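Local structure of mobilization protein A (Pseudomonas aeruginosa, 2NS6) at residues L82-D85 / Q86-A89; E133-A136 / A137-F140. The protein nicks one DNA strand at the plasmid's origin of transfer and locally unwinds the DNA, as the relaxase of the conjugative relaxosome. All coordinates share one frame; numbering follows the deposited sequence.

Interaction 1 of 2, residues L82-D85 / Q86-A89; sequences LTLD and QQKA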
# COMPACT_ATOMS: atom_id res chain seq x y z
N LEU A 82 4.38 -19.02 10.31
CA LEU A 82 5.48 -18.49 9.51
C LEU A 82 6.48 -17.68 10.35
O LEU A 82 6.10 -17.05 11.34
CB LEU A 82 4.91 -17.62 8.37
CG LEU A 82 4.90 -18.15 6.93
CD1 LEU A 82 4.58 -19.63 6.88
CD2 LEU A 82 3.89 -17.35 6.11
N THR A 83 7.75 -17.72 9.97
CA THR A 83 8.75 -16.95 10.69
C THR A 83 8.63 -15.52 10.20
O THR A 83 7.95 -15.26 9.20
CB THR A 83 10.19 -17.44 10.40
OG1 THR A 83 10.52 -17.16 9.03
CG2 THR A 83 10.30 -18.94 10.64
N LEU A 84 9.28 -14.59 10.89
CA LEU A 84 9.21 -13.20 10.49
C LEU A 84 9.73 -13.00 9.07
O LEU A 84 9.11 -12.28 8.28
CB LEU A 84 10.00 -12.33 11.48
CG LEU A 84 10.16 -10.86 11.10
CD1 LEU A 84 8.78 -10.23 10.88
CD2 LEU A 84 10.93 -10.12 12.18
N ASP A 85 10.85 -13.62 8.72
CA ASP A 85 11.39 -13.49 7.37
C ASP A 85 10.38 -14.00 6.34
O ASP A 85 10.21 -13.40 5.28
CB ASP A 85 12.70 -14.26 7.22
CG ASP A 85 13.83 -13.67 8.04
OD1 ASP A 85 13.72 -12.48 8.44
OD2 ASP A 85 14.83 -14.39 8.30
N GLN A 86 9.74 -15.12 6.66
CA GLN A 86 8.74 -15.69 5.77
C GLN A 86 7.53 -14.76 5.68
O GLN A 86 6.91 -14.64 4.62
CB GLN A 86 8.34 -17.10 6.26
CG GLN A 86 9.44 -18.15 5.99
CD GLN A 86 9.20 -19.49 6.69
OE1 GLN A 86 9.89 -20.48 6.40
NE2 GLN A 86 8.25 -19.52 7.63
N GLN A 87 7.19 -14.09 6.78
CA GLN A 87 6.07 -13.17 6.75
C GLN A 87 6.44 -11.96 5.90
O GLN A 87 5.63 -11.46 5.12
CB GLN A 87 5.69 -12.76 8.18
CG GLN A 87 5.04 -13.89 8.97
CD GLN A 87 4.75 -13.52 10.41
OE1 GLN A 87 4.13 -14.29 11.15
NE2 GLN A 87 5.20 -12.35 10.83
N LYS A 88 7.68 -11.49 6.05
CA LYS A 88 8.16 -10.35 5.26
C LYS A 88 8.11 -10.65 3.77
O LYS A 88 7.63 -9.84 2.99
CB LYS A 88 9.60 -9.99 5.64
CG LYS A 88 9.77 -9.42 7.03
CD LYS A 88 11.24 -9.15 7.31
CE LYS A 88 11.43 -8.57 8.69
NZ LYS A 88 12.83 -8.16 8.94
N ALA A 89 8.61 -11.82 3.36
CA ALA A 89 8.60 -12.18 1.95
C ALA A 89 7.17 -12.27 1.43
O ALA A 89 6.87 -11.77 0.35
CB ALA A 89 9.34 -13.51 1.73
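The side-chain hydroxyl of Thr83 caps the backbone of Gln86 in a local contact at the N-terminal end of helix 84-99, where a loop gives way to helix. Gln86 N donates to Thr83 OG1 over 3.2 Å, with 162° at the hydrogen. With chi1 at 68°, OG1 lies between the threonine's own N and carbonyl carbon, within reach of the Gln86 amide. The carbonyl of the same residue takes the next amide of this first turn: Gln87 N donates to Thr83 O over 2.8 Å, so the N-cap residue supplies acceptors to two successive amides. Regular helical bonding then follows, with Lys88 N 2.8 Å from Leu84 O and Ala89 N bonded to Asp85 O.

Apolar contacts flank this start. Leu82, just outside the helix, meets Gln86 at about a right angle, its CG 3.7 Å from Gln86 CB, and also packs on Ala183 and His185 near the C terminus. One turn on, the extended Lys88 chain lays its CE 3.6 Å from Leu84 CG. Leu84 also touches Leu39, and Lys88 touches His40, both on strand 38-44. The arrangement is that of a threonine N-cap opening an alpha-helix packed beside an antiparallel sheet.

Interaction 2 of 2, residues E133-A136 / A137-F140; sequences ERPA and AQWF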
# COMPACT_ATOMS: atom_id res chain seq x y z
N GLU A 133 9.13 11.60 -14.92
CA GLU A 133 9.33 12.51 -13.79
C GLU A 133 8.33 13.66 -13.79
O GLU A 133 8.08 14.27 -14.83
CB GLU A 133 10.74 13.10 -13.79
CG GLU A 133 11.87 12.10 -13.72
CD GLU A 133 13.12 12.69 -13.07
OE1 GLU A 133 14.18 12.02 -13.08
OE2 GLU A 133 13.04 13.82 -12.55
N ARG A 134 7.79 13.96 -12.62
CA ARG A 134 6.84 15.05 -12.47
C ARG A 134 7.04 15.62 -11.08
O ARG A 134 7.30 14.88 -10.13
CB ARG A 134 5.39 14.55 -12.60
CG ARG A 134 5.04 13.81 -13.89
CD ARG A 134 3.58 13.34 -13.86
NE ARG A 134 3.12 12.78 -15.14
CZ ARG A 134 3.39 11.54 -15.57
NH1 ARG A 134 4.11 10.72 -14.83
NH2 ARG A 134 2.92 11.14 -16.74
N PRO A 135 6.97 16.95 -10.93
CA PRO A 135 7.15 17.56 -9.61
C PRO A 135 6.00 17.09 -8.71
O PRO A 135 4.98 16.62 -9.20
CB PRO A 135 7.07 19.05 -9.91
CG PRO A 135 7.71 19.14 -11.26
CD PRO A 135 7.10 17.96 -12.00
N ALA A 136 6.16 17.23 -7.40
CA ALA A 136 5.12 16.82 -6.47
C ALA A 136 3.81 17.56 -6.76
O ALA A 136 2.74 16.95 -6.80
CB ALA A 136 5.57 17.07 -5.01
N ALA A 137 3.90 18.87 -6.97
CA ALA A 137 2.72 19.68 -7.25
C ALA A 137 2.03 19.33 -8.57
O ALA A 137 0.90 19.76 -8.82
CB ALA A 137 3.12 21.17 -7.26
N GLN A 138 2.69 18.54 -9.42
CA GLN A 138 2.11 18.16 -10.71
C GLN A 138 1.70 16.69 -10.80
O GLN A 138 0.91 16.31 -11.67
CB GLN A 138 3.11 18.44 -11.84
CG GLN A 138 2.58 18.15 -13.23
CD GLN A 138 3.67 18.19 -14.29
OE1 GLN A 138 4.53 19.07 -14.28
NE2 GLN A 138 3.63 17.23 -15.22
N TRP A 139 2.24 15.87 -9.91
CA TRP A 139 1.95 14.44 -9.93
C TRP A 139 0.48 14.06 -9.84
O TRP A 139 0.02 13.17 -10.57
CB TRP A 139 2.74 13.74 -8.82
CG TRP A 139 2.56 12.24 -8.79
CD1 TRP A 139 1.61 11.55 -8.08
CD2 TRP A 139 3.29 11.26 -9.54
NE1 TRP A 139 1.71 10.21 -8.35
CE2 TRP A 139 2.73 10.00 -9.24
CE3 TRP A 139 4.37 11.33 -10.44
CZ2 TRP A 139 3.20 8.81 -9.81
CZ3 TRP A 139 4.84 10.14 -11.01
CH2 TRP A 139 4.26 8.90 -10.69
N PHE A 140 -0.27 14.74 -8.98
CA PHE A 140 -1.68 14.42 -8.78
C PHE A 140 -2.68 15.20 -9.66
O PHE A 140 -3.89 15.04 -9.52
CB PHE A 140 -2.03 14.58 -7.30
CG PHE A 140 -1.17 13.74 -6.37
CD1 PHE A 140 0.02 14.24 -5.86
CD2 PHE A 140 -1.56 12.45 -6.03
CE1 PHE A 140 0.82 13.46 -5.01
CE2 PHE A 140 -0.77 11.66 -5.18
CZ PHE A 140 0.42 12.17 -4.67
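Pro135 O receives two successive amides, from Gln138 and Trp139, as the backbone coils into the short helix 136-139. This single, weakly bonded helical turn follows an extended approach through Arg134 and Pro135. Trp139 N, 2.9 Å from Pro135 O, lies nearly in line with the C=O bond, in a hydrogen bond bent at the hydrogen, whereas Gln138 N stands well above the carbonyl plane, at a C=O...N angle of 115°. Trp139 N also bonds weakly to Ala136 O.

Arg134, extended from CG to NE, crosses the side chains of Gln138 and Trp139 at about right angles. Its CB and CD each lie 4.0 Å from Trp139 CE3; guanidinium and indole planes stand 81° apart, with CZ3 at the guanidinium edge. Trp139 CG lies anti to the backbone N (chi1 -178°), an orientation in which CE3 and CZ3 reach the arginine. Arg134 NH1 forms a salt bridge with Asp130, and NH2 donates to Pro148 O. Gln138 runs alongside Pro135, its OE1 3.6 Å from Pro135 CD, while NE2 bonds to Glu149 O and Gly151 O. Tyr56, in helix 53-63, meets both aromatic rings and accepts from Trp139 NE1. Trp139 CD1 sits 3.5 Å above the plane of the Phe140 ring, over its centre.

Overall arrangement
From the N terminus, the chain has laid down strand 71-77 before it reaches interaction 1, where 82-85 leads directly into the helix that 86-89 continues. Strands 106-113 and 117-124 follow, and only then does interaction 2 form, at 133-140. The two are therefore in series, neither nesting nor crossing, and each closes no more than a single local turn. Their centres lie 35 Å apart, on opposite sides of the chain's centre. Interaction 1 joins the start of helix 84-99 to edge strand 38-44 and the C-terminal tail; interaction 2 joins the segment beyond strand 117-124 to helix 53-63 and the loop at 148-153. In both, a local helical turn also packs against parts distant in sequence.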